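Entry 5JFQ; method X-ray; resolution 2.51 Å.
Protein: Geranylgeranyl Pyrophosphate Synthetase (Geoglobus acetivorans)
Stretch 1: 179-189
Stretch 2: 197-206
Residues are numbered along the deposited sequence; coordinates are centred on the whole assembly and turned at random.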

# COMPACT_ATOMS: atom_id res chain seq x y z
N LEU B 179 -0.86 -2.24 15.16
CA LEU B 179 -1.78 -1.19 14.74
C LEU B 179 -2.57 -0.65 15.92
O LEU B 179 -2.97 0.52 15.93
CB LEU B 179 -2.73 -1.66 13.64
CG LEU B 179 -3.46 -0.51 12.95
CD1 LEU B 179 -2.45 0.42 12.33
CD2 LEU B 179 -4.43 -0.99 11.89
N ILE B 180 -2.79 -1.48 16.95
CA ILE B 180 -3.44 -0.94 18.13
C ILE B 180 -2.43 -0.21 19.00
O ILE B 180 -2.77 0.79 19.62
CB ILE B 180 -4.15 -2.05 18.91
CG1 ILE B 180 -5.11 -2.79 17.96
CG2 ILE B 180 -4.92 -1.44 20.06
CD1 ILE B 180 -5.98 -3.84 18.61
N GLY B 181 -1.18 -0.67 19.02
CA GLY B 181 -0.14 0.06 19.74
C GLY B 181 0.08 1.47 19.20
O GLY B 181 0.20 2.43 19.96
N ILE B 182 0.16 1.60 17.87
CA ILE B 182 0.45 2.91 17.31
C ILE B 182 -0.76 3.83 17.41
O ILE B 182 -0.60 5.05 17.49
CB ILE B 182 0.96 2.81 15.86
CG1 ILE B 182 1.35 4.20 15.36
CG2 ILE B 182 -0.09 2.19 14.97
CD1 ILE B 182 2.24 4.20 14.16
N SER B 183 -1.97 3.26 17.44
CA SER B 183 -3.16 4.05 17.78
C SER B 183 -2.94 4.87 19.04
O SER B 183 -3.17 6.09 19.06
CB SER B 183 -4.37 3.13 17.98
OG SER B 183 -4.53 2.25 16.89
N ALA B 184 -2.48 4.22 20.12
CA ALA B 184 -2.18 4.91 21.36
C ALA B 184 -0.83 5.61 21.31
O ALA B 184 -0.66 6.69 21.88
CB ALA B 184 -2.21 3.92 22.53
N SER B 185 0.13 5.00 20.62
CA SER B 185 1.47 5.56 20.56
C SER B 185 1.47 6.90 19.84
O SER B 185 2.15 7.83 20.27
CB SER B 185 2.41 4.60 19.85
OG SER B 185 3.58 4.39 20.61
N ILE B 186 0.70 7.03 18.76
CA ILE B 186 0.99 8.08 17.79
C ILE B 186 0.78 9.49 18.35
O ILE B 186 1.54 10.39 17.96
CB ILE B 186 0.22 7.87 16.47
CG1 ILE B 186 0.90 8.67 15.34
CG2 ILE B 186 -1.27 8.20 16.57
CD1 ILE B 186 0.22 8.54 13.98
N PRO B 187 -0.16 9.76 19.27
CA PRO B 187 -0.21 11.12 19.83
C PRO B 187 1.04 11.47 20.63
O PRO B 187 1.47 12.64 20.62
CB PRO B 187 -1.47 11.11 20.72
CG PRO B 187 -2.27 9.95 20.25
CD PRO B 187 -1.25 8.93 19.83
N ALA B 188 1.65 10.50 21.31
CA ALA B 188 2.94 10.74 21.95
C ALA B 188 4.00 11.07 20.93
O ALA B 188 4.92 11.85 21.22
CB ALA B 188 3.36 9.52 22.76
N VAL B 189 3.91 10.49 19.74
CA VAL B 189 4.88 10.82 18.70
C VAL B 189 4.57 12.19 18.13
O VAL B 189 5.47 13.02 17.95
CB VAL B 189 4.88 9.75 17.60
CG1 VAL B 189 5.96 10.08 16.58
CG2 VAL B 189 5.10 8.39 18.21
N VAL B 197 6.97 7.81 27.52
CA VAL B 197 5.53 7.92 27.30
C VAL B 197 5.12 7.14 26.06
O VAL B 197 4.12 6.41 26.07
CB VAL B 197 5.15 9.40 27.22
CG1 VAL B 197 3.65 9.57 27.12
CG2 VAL B 197 5.69 10.14 28.43
N GLU B 198 5.89 7.27 24.97
CA GLU B 198 5.61 6.54 23.74
C GLU B 198 5.55 5.04 23.99
O GLU B 198 4.52 4.40 23.75
CB GLU B 198 6.68 6.86 22.69
CG GLU B 198 6.28 6.58 21.26
CD GLU B 198 7.46 6.59 20.30
OE1 GLU B 198 8.57 6.93 20.70
OE2 GLU B 198 7.27 6.23 19.12
N LYS B 199 6.66 4.47 24.46
CA LYS B 199 6.70 3.04 24.75
C LYS B 199 5.56 2.63 25.66
O LYS B 199 5.02 1.53 25.52
CB LYS B 199 8.05 2.68 25.37
N ALA B 200 5.15 3.52 26.57
CA ALA B 200 4.07 3.19 27.50
C ALA B 200 2.74 3.08 26.78
O ALA B 200 1.99 2.11 26.97
CB ALA B 200 4.00 4.23 28.62
N LEU B 201 2.40 4.07 25.94
CA LEU B 201 1.17 3.97 25.17
C LEU B 201 1.28 2.87 24.13
O LEU B 201 0.29 2.20 23.82
CB LEU B 201 0.86 5.30 24.50
CG LEU B 201 0.42 6.35 25.50
CD1 LEU B 201 0.45 7.75 24.88
CD2 LEU B 201 -0.97 6.01 26.01
N TRP B 202 2.48 2.68 23.59
CA TRP B 202 2.75 1.57 22.70
C TRP B 202 2.40 0.25 23.39
O TRP B 202 1.48 -0.47 22.96
CB TRP B 202 4.22 1.61 22.28
CG TRP B 202 4.70 0.55 21.28
CD1 TRP B 202 5.66 -0.40 21.51
CD2 TRP B 202 4.28 0.38 19.92
NE1 TRP B 202 5.84 -1.16 20.37
CE2 TRP B 202 5.02 -0.70 19.38
CE3 TRP B 202 3.35 1.02 19.10
CZ2 TRP B 202 4.85 -1.14 18.08
CZ3 TRP B 202 3.19 0.59 17.81
CH2 TRP B 202 3.94 -0.48 17.30
N ASN B 203 3.10 -0.06 24.48
CA ASN B 203 2.88 -1.33 25.17
C ASN B 203 1.42 -1.53 25.53
O ASN B 203 0.87 -2.62 25.35
CB ASN B 203 3.77 -1.39 26.42
CG ASN B 203 5.19 -1.81 26.10
OD1 ASN B 203 5.57 -1.96 24.94
ND2 ASN B 203 6.00 -2.02 27.14
N TYR B 204 0.75 -0.46 25.98
CA TYR B 204 -0.68 -0.55 26.24
C TYR B 204 -1.44 -1.01 24.99
O TYR B 204 -2.28 -1.92 25.06
CB TYR B 204 -1.21 0.79 26.71
CG TYR B 204 -2.70 0.92 26.60
CD1 TYR B 204 -3.53 0.48 27.61
CD2 TYR B 204 -3.28 1.49 25.49
CE1 TYR B 204 -4.91 0.61 27.52
CE2 TYR B 204 -4.65 1.63 25.38
CZ TYR B 204 -5.46 1.19 26.40
OH TYR B 204 -6.82 1.32 26.29
N GLY B 205 -1.15 -0.40 23.85
CA GLY B 205 -1.90 -0.72 22.64
C GLY B 205 -1.66 -2.14 22.17
O GLY B 205 -2.60 -2.83 21.76
N ILE B 206 -0.42 -2.61 22.23
CA ILE B 206 -0.14 -3.97 21.81
C ILE B 206 -0.87 -4.95 22.70
O ILE B 206 -1.60 -5.84 22.22
CB ILE B 206 1.37 -4.25 21.82
CG1 ILE B 206 2.05 -3.47 20.70
CG2 ILE B 206 1.64 -5.73 21.72
CD1 ILE B 206 2.98 -2.44 21.22

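Two nearly antiparallel helices pack very closely through small residues, with a glycine-to-glycine contact at one end and alanines farther along, and a single weak hydrogen bond between them. The helix axes come within 6.6 Å of each other, and their N-to-C directions differ by 150°. Together the two stretches bury 547 Å² between them.

The tightest point is at Gly181 and Gly205. Gly181 CA and Gly205 CA are 3.5 Å apart, so backbone lies directly against backbone. Neither position has room for a side chain. A CB on Gly205 would lie 2.3 Å from both Gly181 CA and Ile180 O. A CB on Gly181 would lie 2.8 Å from Trp202 CE3 and 2.9 Å from Ile206 CD1. The close approach also brings Gly205 CA to 3.5 Å from Ile180 O, a CA-H...O contact with an angle of 136° at the hydrogen. Beside it, Ile180 CG2 touches Gly205 O at 3.2 Å.

Trp202 covers one flank of this crossing. Its CA-to-CB bond points sideways, but the end of the side chain comes nearer to the first helix. With chi1 at t, the indole lies alongside the backbone of the first helix. Trp202 CE3 is 3.3 Å from Gly181 C, and Trp202 CZ3 is 3.2 Å from Ile182 N. Trp202 CZ3 also meets Ile182 CB at 3.7 Å, an apolar contact. The absence of a side chain on Gly181 lets the ring come this close.

Ala184 is one helical turn beyond Gly181, and its CB points toward the second helix. Its methyl is small enough to sit against the backbone, with Ala184 CB 3.3 Å from Leu201 O. The same methyl, Ala184 CB, packs on Leu201 CB at 3.9 Å. It also reaches the edge of the Tyr204 ring, where Ala184 CB is 4.0 Å from Tyr204 CD2. Leu201 points toward the first helix and also serves the next alanine. Leu201 CD1 lies 4.0 Å from Ala188 CB.

Ala188 continues the row of small residues. The helices are wider apart here, with the CA atoms of Ala188 and Glu198 separated by 5.3 Å. The methyl helps fill this space: Ala188 CB is 3.9 Å from Glu198 CA and 4.4 Å from Val197 CG1.

Ser185 supplies the polar link. Ser185 OG donates a weak hydrogen bond to Glu198 O at 3.3 Å. That carbonyl also accepts the helical bond from Trp202 N, at 2.7 Å from Glu198 O, so the serine adds a second donor to it. Serine suits this buried place because it is compact and can bond to a backbone carbonyl. Ser185 OG also lies 3.3 Å from Trp202 CB.

The Glu198 side chain extends across the first helix, with chi1 and chi2 both t. Glu198 OE2 comes to 3.2 Å from Val189 CG2, and this oxygen is hydrogen-bonded elsewhere in the structure. No salt bridge crosses to the first helix; Glu198 CG packs near Ser185, 3.5 Å from Ser185 OG.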